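Methyltransferase domain-containing protein (Serratia marcescens, PDB 7CLU) probably transfers a methyl group from S-adenosyl-L-methionine to a hydroxyl oxygen in the prodigiosin synthetic pathway, and works as a dimer. Local coordinates at residues 17-22 against 102-107; 28-33 against 65-70; 81-86 against 90-95. All blocks are in the same frame, centred on the assembly; numbering follows the deposited sequence.

Interaction 1: residues 17-22 against 102-107; sequences QAKALT and FLYPLW
Lys-19 lies over the ring of Tyr-104, and this one pair makes the whole contact. It joins helix 15-26 of the O-methyltransferase dimerisation domain to helix 93-107. Both helices lie at the subunit interface of the dimer. The two backbones stay well apart, with the CA atoms of Lys-19 and Tyr-104 9.1 Å from each other. The side chains bridge that gap.

The first interaction is CH-pi. Lys-19 CE sits 3.3 Å from the centroid of the Tyr-104 ring and only 5° off the ring normal. It is centred over one face and nearly equidistant from all six ring carbons. Further back along the chain, Lys-19 CG meets Tyr-104 CE2 at 3.7 Å, near the hydroxyl end of the ring. The lysine chain bends at chi2 (-69°) and is extended beyond it. That shape carries it across the face from the CE2 and CZ side to CD1, the ring carbon nearest to NZ.

The second interaction is cation-pi. Lys-19 NZ lies 4.3 Å from the same centroid, 20° off the normal. The ammonium is therefore past the centre of the ring but still above it.

The charge has stronger partners elsewhere. Lys-19 NZ forms a salt bridge with Asp-100, one turn before Tyr-104 on the same helix, and a hydrogen bond with the backbone oxygen of Gly-108 of the second subunit. Tyr-104 also stacks on Tyr-104 of the second subunit. The ring carbon nearest to Lys-19 CE is Tyr-104 CG, at 3.5 Å.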
# COMPACT_ATOMS: atom_id res chain seq x y z
N GLN A 17 -2.50 4.62 3.36
CA GLN A 17 -1.88 5.80 2.77
C GLN A 17 -1.91 5.72 1.26
O GLN A 17 -2.10 6.74 0.59
CB GLN A 17 -0.43 5.95 3.27
CG GLN A 17 -0.30 6.38 4.74
CD GLN A 17 -0.20 5.18 5.70
OE1 GLN A 17 -0.84 4.14 5.50
NE2 GLN A 17 0.62 5.33 6.74
N ALA A 18 -1.74 4.52 0.70
CA ALA A 18 -1.71 4.37 -0.75
C ALA A 18 -3.03 4.84 -1.36
O ALA A 18 -3.03 5.65 -2.29
CB ALA A 18 -1.43 2.91 -1.13
N LYS A 19 -4.15 4.35 -0.83
CA LYS A 19 -5.46 4.68 -1.40
C LYS A 19 -5.91 6.09 -1.04
O LYS A 19 -6.68 6.69 -1.81
CB LYS A 19 -6.51 3.66 -0.95
CG LYS A 19 -6.55 2.39 -1.79
CD LYS A 19 -7.09 2.69 -3.19
CE LYS A 19 -7.31 1.43 -3.99
NZ LYS A 19 -8.17 1.68 -5.19
N ALA A 20 -5.46 6.65 0.09
CA ALA A 20 -5.72 8.07 0.31
C ALA A 20 -5.10 8.91 -0.80
O ALA A 20 -5.73 9.83 -1.33
CB ALA A 20 -5.21 8.53 1.69
N LEU A 21 -3.87 8.58 -1.19
CA LEU A 21 -3.21 9.31 -2.26
C LEU A 21 -3.89 9.08 -3.62
O LEU A 21 -4.17 10.04 -4.34
CB LEU A 21 -1.73 8.95 -2.31
CG LEU A 21 -0.82 9.59 -1.24
CD1 LEU A 21 0.56 8.92 -1.24
CD2 LEU A 21 -0.65 11.11 -1.46
N THR A 22 -4.14 7.81 -3.99
CA THR A 22 -4.72 7.56 -5.31
C THR A 22 -6.14 8.10 -5.42
O THR A 22 -6.54 8.55 -6.50
CB THR A 22 -4.71 6.07 -5.69
OG1 THR A 22 -5.59 5.32 -4.85
CG2 THR A 22 -3.28 5.46 -5.63
N PHE A 102 -5.89 -1.61 -11.84
CA PHE A 102 -5.12 -2.78 -12.25
C PHE A 102 -4.28 -3.36 -11.10
O PHE A 102 -4.57 -4.46 -10.64
CB PHE A 102 -4.24 -2.39 -13.43
CG PHE A 102 -3.58 -3.56 -14.10
CD1 PHE A 102 -4.34 -4.59 -14.64
CD2 PHE A 102 -2.20 -3.60 -14.22
CE1 PHE A 102 -3.75 -5.65 -15.26
CE2 PHE A 102 -1.59 -4.67 -14.84
CZ PHE A 102 -2.36 -5.70 -15.37
N LEU A 103 -3.27 -2.63 -10.61
CA LEU A 103 -2.34 -3.25 -9.67
C LEU A 103 -2.97 -3.52 -8.29
O LEU A 103 -2.70 -4.56 -7.68
CB LEU A 103 -1.09 -2.38 -9.51
CG LEU A 103 -0.23 -2.25 -10.77
CD1 LEU A 103 1.12 -1.62 -10.42
CD2 LEU A 103 -0.05 -3.60 -11.40
N TYR A 104 -3.72 -2.57 -7.75
CA TYR A 104 -4.32 -2.80 -6.44
C TYR A 104 -5.24 -4.01 -6.46
O TYR A 104 -5.09 -4.88 -5.58
CB TYR A 104 -5.03 -1.53 -5.97
CG TYR A 104 -5.55 -1.56 -4.56
CD1 TYR A 104 -6.81 -2.09 -4.26
CD2 TYR A 104 -4.79 -1.04 -3.52
CE1 TYR A 104 -7.30 -2.10 -2.96
CE2 TYR A 104 -5.27 -1.03 -2.21
CZ TYR A 104 -6.52 -1.56 -1.93
OH TYR A 104 -6.97 -1.55 -0.62
N PRO A 105 -6.16 -4.17 -7.42
CA PRO A 105 -6.99 -5.39 -7.41
C PRO A 105 -6.16 -6.67 -7.50
O PRO A 105 -6.46 -7.64 -6.79
CB PRO A 105 -7.91 -5.21 -8.62
CG PRO A 105 -7.91 -3.77 -8.89
CD PRO A 105 -6.57 -3.25 -8.49
N LEU A 106 -5.12 -6.69 -8.33
CA LEU A 106 -4.33 -7.90 -8.51
C LEU A 106 -3.56 -8.25 -7.25
O LEU A 106 -3.49 -9.42 -6.86
CB LEU A 106 -3.36 -7.72 -9.68
CG LEU A 106 -3.99 -7.68 -11.07
CD1 LEU A 106 -2.96 -7.15 -12.05
CD2 LEU A 106 -4.47 -9.10 -11.46
N TRP A 107 -2.96 -7.26 -6.58
CA TRP A 107 -2.24 -7.58 -5.35
C TRP A 107 -3.17 -8.05 -4.25
O TRP A 107 -2.69 -8.68 -3.29
CB TRP A 107 -1.44 -6.38 -4.85
CG TRP A 107 -0.12 -6.21 -5.54
CD1 TRP A 107 0.09 -5.74 -6.80
CD2 TRP A 107 1.18 -6.47 -4.98
NE1 TRP A 107 1.45 -5.70 -7.07
CE2 TRP A 107 2.13 -6.15 -5.97
CE3 TRP A 107 1.63 -6.96 -3.75
CZ2 TRP A 107 3.52 -6.28 -5.76
CZ3 TRP A 107 3.00 -7.11 -3.54
CH2 TRP A 107 3.93 -6.76 -4.54

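Interaction 2: residues 28-33 against 65-70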
# COMPACT_ATOMS: atom_id res chain seq x y z
N LYS A 28 -8.81 14.60 -8.42
CA LYS A 28 -8.11 15.84 -8.75
C LYS A 28 -8.23 16.85 -7.61
O LYS A 28 -8.44 18.04 -7.82
CB LYS A 28 -8.63 16.42 -10.07
CG LYS A 28 -8.32 15.55 -11.27
CD LYS A 28 -9.19 15.93 -12.46
CE LYS A 28 -8.76 15.18 -13.72
NZ LYS A 28 -7.28 15.00 -13.78
N LEU A 29 -8.09 16.35 -6.38
CA LEU A 29 -8.32 17.17 -5.20
C LEU A 29 -7.32 18.31 -5.11
O LEU A 29 -7.68 19.45 -4.81
CB LEU A 29 -8.27 16.30 -3.95
CG LEU A 29 -8.33 16.98 -2.58
CD1 LEU A 29 -9.05 16.08 -1.57
CD2 LEU A 29 -6.95 17.31 -2.08
N PHE A 30 -6.04 18.01 -5.36
CA PHE A 30 -5.03 19.05 -5.25
C PHE A 30 -5.23 20.15 -6.29
O PHE A 30 -4.73 21.25 -6.10
CB PHE A 30 -3.64 18.43 -5.37
CG PHE A 30 -3.45 17.24 -4.48
CD1 PHE A 30 -3.25 17.40 -3.12
CD2 PHE A 30 -3.48 15.96 -5.01
CE1 PHE A 30 -3.08 16.31 -2.29
CE2 PHE A 30 -3.31 14.86 -4.19
CZ PHE A 30 -3.11 15.03 -2.82
N ASP A 31 -5.98 19.88 -7.37
CA ASP A 31 -6.26 20.92 -8.35
C ASP A 31 -7.00 22.10 -7.73
O ASP A 31 -6.77 23.25 -8.11
CB ASP A 31 -7.07 20.35 -9.51
CG ASP A 31 -6.23 19.48 -10.45
OD1 ASP A 31 -4.98 19.50 -10.37
OD2 ASP A 31 -6.84 18.78 -11.29
N GLN A 32 -7.89 21.83 -6.77
CA GLN A 32 -8.71 22.86 -6.13
C GLN A 32 -7.90 23.82 -5.29
O GLN A 32 -8.45 24.84 -4.84
CB GLN A 32 -9.78 22.20 -5.26
CG GLN A 32 -10.50 21.06 -5.95
CD GLN A 32 -10.89 21.41 -7.38
OE1 GLN A 32 -11.53 22.43 -7.63
NE2 GLN A 32 -10.49 20.56 -8.33
N LEU A 33 -6.62 23.54 -5.05
CA LEU A 33 -5.76 24.40 -4.26
C LEU A 33 -4.64 25.03 -5.08
O LEU A 33 -3.73 25.64 -4.50
CB LEU A 33 -5.16 23.62 -3.09
CG LEU A 33 -6.14 23.02 -2.09
CD1 LEU A 33 -5.40 22.12 -1.10
CD2 LEU A 33 -6.94 24.12 -1.35
N GLY A 65 1.29 14.78 5.46
CA GLY A 65 2.28 15.75 5.04
C GLY A 65 2.13 16.26 3.62
O GLY A 65 2.96 17.08 3.19
N TYR A 66 1.10 15.80 2.89
CA TYR A 66 0.90 16.22 1.50
C TYR A 66 0.25 17.58 1.40
O TYR A 66 0.45 18.28 0.40
CB TYR A 66 0.10 15.15 0.75
CG TYR A 66 0.95 13.93 0.50
CD1 TYR A 66 1.83 13.88 -0.58
CD2 TYR A 66 0.96 12.87 1.40
CE1 TYR A 66 2.65 12.79 -0.79
CE2 TYR A 66 1.78 11.78 1.21
CZ TYR A 66 2.63 11.74 0.12
OH TYR A 66 3.45 10.65 -0.08
N LEU A 67 -0.50 17.99 2.42
CA LEU A 67 -1.08 19.32 2.46
C LEU A 67 -0.71 19.99 3.77
O LEU A 67 -0.43 19.32 4.77
CB LEU A 67 -2.60 19.28 2.32
CG LEU A 67 -3.22 18.72 1.05
CD1 LEU A 67 -4.72 18.61 1.20
CD2 LEU A 67 -2.84 19.60 -0.18
N ASP A 68 -0.70 21.32 3.74
CA ASP A 68 -0.64 22.16 4.92
C ASP A 68 -2.05 22.56 5.32
O ASP A 68 -2.97 22.58 4.50
CB ASP A 68 0.20 23.43 4.66
CG ASP A 68 1.66 23.13 4.39
OD1 ASP A 68 2.22 22.21 5.02
OD2 ASP A 68 2.25 23.81 3.53
N GLN A 69 -2.22 22.90 6.60
CA GLN A 69 -3.48 23.45 7.07
C GLN A 69 -3.19 24.53 8.10
O GLN A 69 -2.52 24.26 9.11
CB GLN A 69 -4.38 22.35 7.64
CG GLN A 69 -5.80 22.78 7.99
CD GLN A 69 -5.94 23.20 9.45
OE1 GLN A 69 -5.96 24.38 9.79
NE2 GLN A 69 -6.01 22.20 10.32
N ARG A 70 -3.67 25.74 7.86
CA ARG A 70 -3.51 26.82 8.82
C ARG A 70 -4.87 27.45 9.03
O ARG A 70 -5.51 27.87 8.07
CB ARG A 70 -2.47 27.86 8.36
CG ARG A 70 -2.57 28.25 6.90
CD ARG A 70 -1.87 29.57 6.56
NE ARG A 70 -2.35 30.04 5.26
CZ ARG A 70 -3.17 31.08 5.09
NH1 ARG A 70 -3.57 31.80 6.12
NH2 ARG A 70 -3.58 31.40 3.86
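Leu-67 points its two methyl groups at Leu-29, Phe-30 and Leu-33. The contacts across the two segments are apolar. CD2 does most of the work: it meets Phe-30 CD1 at 3.7 Å and Leu-33 CD1 at 3.7 Å. The approach to Phe-30 is at the ring edge, close to the ring plane. The other methyl, Leu-67 CD1, reaches Leu-29 CD2 more loosely, at 4.2 Å. That same Leu-29 methyl also rests over a face of the Phe-30 ring, toward its rim. Phe-30 CG is anti to its carbonyl carbon (chi1 -49°), which swings the ring edge up to Leu-67.

This small core belongs to the dimerisation domain, of the helix-turn-helix clan. Residues 30-33 form a 3-10 turn after helix 15-26, and Leu-67 leads into strand 68-70 of a two-stranded antiparallel sheet. Leu-58 of helix 51-63 packs on both Leu-29 and Leu-67, and Ile-43 of helix 40-47 packs on Leu-33.

Residues 28-33 also bond among themselves. Lys-28 ends the preceding helix in a Schellman motif. Its carbonyl oxygen accepts two bonds, from opposite faces of the carbonyl plane. One comes from Asp-31 N at 3.1 Å. The other comes from Gln-32 NE2 at 3.3 Å, nearly straight at 168° and close to the amide plane of Gln-32.

Interaction 3: residues 81-86 against 90-95; sequences RAFLLS and QWLGWL
Leu-92 N donates to Phe-83 O at 3.1 Å, the stronger of two backbone bonds that join residues 81-86 to 90-95. Its N-H...O angle is 141°, and the donor is tilted 26° from the carbonyl plane. Gln-90 N makes a weak bond to Ala-82 O. Phe-83 CA adds a CH...O contact to Gln-90 O, 3.4 Å away. These links close a tight chain reversal between the short helix 81-84 and helix 93-107, whose N-cap position is Leu-92. The reversal links the dimerisation region to this long helix.

Trp-91 packs back against residues 84-86. With chi1 at 162°, its CG is turned away from the backbone N, which lays the indole along them. Ser-86 CA sits over one face, 3.5 Å from the centroid of the five-membered ring. Ser-86 CB continues over the same indole, 3.6 Å from Trp-91 CE2. The opposite face is covered by the backbone N of Gly-93. The indole is thus held between Ser-86 on one side and its own chain, at Gly-93, on the other. Leu-84 O meets the ring edge near its plane, 3.2 Å from Trp-91 CZ3.

The side chains of Phe-83 and Leu-92 run alongside each other in one direction, with their CD1 atoms 3.9 Å apart. Leu-25 of helix 15-26 packs on Trp-91 and Leu-92. Thr-4 of the second subunit packs on Phe-83, and its Lys-5 packs on Leu-92 and bonds to Gln-90 O.

The Ser-86 hydroxyl bonds to Asp-31, while the carbon atoms of the serine serve the indole. Backbone hydrogen bonds and the packing of the indole on Ser-86 therefore hold the turn together, and the carbonyl at the ring edge is probably favourable to the indole's positive rim.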
# COMPACT_ATOMS: atom_id res chain seq x y z
N ARG A 81 3.67 20.74 -5.99
CA ARG A 81 2.90 21.12 -7.17
C ARG A 81 3.29 20.29 -8.39
O ARG A 81 2.43 19.89 -9.18
CB ARG A 81 3.10 22.60 -7.47
CG ARG A 81 2.60 23.52 -6.37
CD ARG A 81 2.80 25.01 -6.70
NE ARG A 81 1.90 25.82 -5.88
CZ ARG A 81 0.68 26.20 -6.27
NH1 ARG A 81 -0.08 26.90 -5.44
NH2 ARG A 81 0.24 25.89 -7.49
N ALA A 82 4.58 20.02 -8.55
CA ALA A 82 5.07 19.42 -9.79
C ALA A 82 4.51 18.01 -9.98
O ALA A 82 4.39 17.55 -11.12
CB ALA A 82 6.59 19.40 -9.79
N PHE A 83 4.13 17.32 -8.89
CA PHE A 83 3.64 15.96 -9.03
C PHE A 83 2.20 15.74 -8.55
O PHE A 83 1.65 14.67 -8.81
CB PHE A 83 4.59 14.97 -8.33
CG PHE A 83 4.79 15.21 -6.86
CD1 PHE A 83 3.93 14.64 -5.91
CD2 PHE A 83 5.87 15.95 -6.42
CE1 PHE A 83 4.14 14.85 -4.55
CE2 PHE A 83 6.09 16.16 -5.07
CZ PHE A 83 5.22 15.60 -4.12
N LEU A 84 1.57 16.72 -7.90
CA LEU A 84 0.18 16.57 -7.46
C LEU A 84 -0.83 17.33 -8.32
O LEU A 84 -2.03 17.06 -8.20
CB LEU A 84 0.00 17.02 -6.00
CG LEU A 84 0.79 16.22 -4.96
CD1 LEU A 84 0.41 16.65 -3.54
CD2 LEU A 84 0.52 14.76 -5.18
N LEU A 85 -0.39 18.26 -9.14
CA LEU A 85 -1.29 19.01 -10.02
C LEU A 85 -1.37 18.32 -11.37
O LEU A 85 -0.35 17.89 -11.92
CB LEU A 85 -0.79 20.45 -10.19
CG LEU A 85 -0.93 21.32 -8.93
CD1 LEU A 85 -0.24 22.67 -9.14
CD2 LEU A 85 -2.39 21.50 -8.57
N SER A 86 -2.58 18.24 -11.92
CA SER A 86 -2.82 17.38 -13.08
C SER A 86 -2.31 17.97 -14.39
O SER A 86 -2.27 17.24 -15.39
CB SER A 86 -4.31 17.07 -13.19
OG SER A 86 -5.05 18.23 -13.46
N GLN A 90 5.03 16.34 -14.27
CA GLN A 90 5.36 15.22 -13.40
C GLN A 90 4.14 14.67 -12.66
O GLN A 90 4.30 13.90 -11.70
CB GLN A 90 6.47 15.62 -12.43
CG GLN A 90 7.84 15.73 -13.09
CD GLN A 90 8.85 14.72 -12.54
OE1 GLN A 90 9.57 15.01 -11.58
NE2 GLN A 90 8.89 13.54 -13.15
N TRP A 91 2.94 15.04 -13.09
CA TRP A 91 1.67 14.59 -12.52
C TRP A 91 1.64 13.08 -12.33
O TRP A 91 2.00 12.32 -13.23
CB TRP A 91 0.56 15.06 -13.46
CG TRP A 91 -0.83 14.42 -13.40
CD1 TRP A 91 -1.50 13.81 -14.44
CD2 TRP A 91 -1.74 14.41 -12.29
NE1 TRP A 91 -2.74 13.42 -14.04
CE2 TRP A 91 -2.93 13.78 -12.73
CE3 TRP A 91 -1.68 14.86 -10.97
CZ2 TRP A 91 -4.02 13.58 -11.90
CZ3 TRP A 91 -2.77 14.68 -10.16
CH2 TRP A 91 -3.92 14.03 -10.61
N LEU A 92 1.22 12.65 -11.14
CA LEU A 92 1.23 11.23 -10.80
C LEU A 92 -0.08 10.53 -11.14
O LEU A 92 -0.23 9.34 -10.84
CB LEU A 92 1.56 11.06 -9.31
CG LEU A 92 3.03 11.29 -8.97
CD1 LEU A 92 3.34 11.11 -7.48
CD2 LEU A 92 3.93 10.40 -9.82
N GLY A 93 -1.02 11.23 -11.80
CA GLY A 93 -2.34 10.67 -12.01
C GLY A 93 -2.34 9.36 -12.78
O GLY A 93 -3.15 8.47 -12.50
N TRP A 94 -1.44 9.21 -13.75
CA TRP A 94 -1.45 7.95 -14.49
C TRP A 94 -1.14 6.78 -13.58
O TRP A 94 -1.81 5.74 -13.64
CB TRP A 94 -0.47 7.95 -15.67
CG TRP A 94 -0.59 6.64 -16.44
CD1 TRP A 94 -1.40 6.39 -17.52
CD2 TRP A 94 0.04 5.39 -16.12
NE1 TRP A 94 -1.28 5.08 -17.91
CE2 TRP A 94 -0.40 4.45 -17.06
CE3 TRP A 94 0.96 4.99 -15.14
CZ2 TRP A 94 0.04 3.12 -17.05
CZ3 TRP A 94 1.38 3.67 -15.13
CH2 TRP A 94 0.93 2.76 -16.08
N LEU A 95 -0.14 6.92 -12.71
CA LEU A 95 0.17 5.83 -11.78
C LEU A 95 -1.01 5.55 -10.86
O LEU A 95 -1.35 4.39 -10.62
CB LEU A 95 1.42 6.16 -10.97
CG LEU A 95 1.93 5.14 -9.95
CD1 LEU A 95 2.18 3.80 -10.62
CD2 LEU A 95 3.20 5.66 -9.26

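The three contacts lie in the N-terminal half of the chain, and all touch the second subunit. Along the chain, interaction 2 closes before interaction 3 opens, and both are nested within the loop closed by interaction 1. Interactions 1 and 3 share helix 93-107 and lie about 16 Å apart, centre to centre. Interactions 2 and 3 are nearer, with centres about 13 Å apart, and they touch where Phe-30 O meets Leu-85 CD2 at 3.4 Å. The centres of interactions 1 and 2 are about 20 Å apart, yet Leu-21 packs on Tyr-66. Interactions 1 and 3 tie helix 93-107 to the dimerisation region; interaction 2 lies within it. All sit away from the cofactor site.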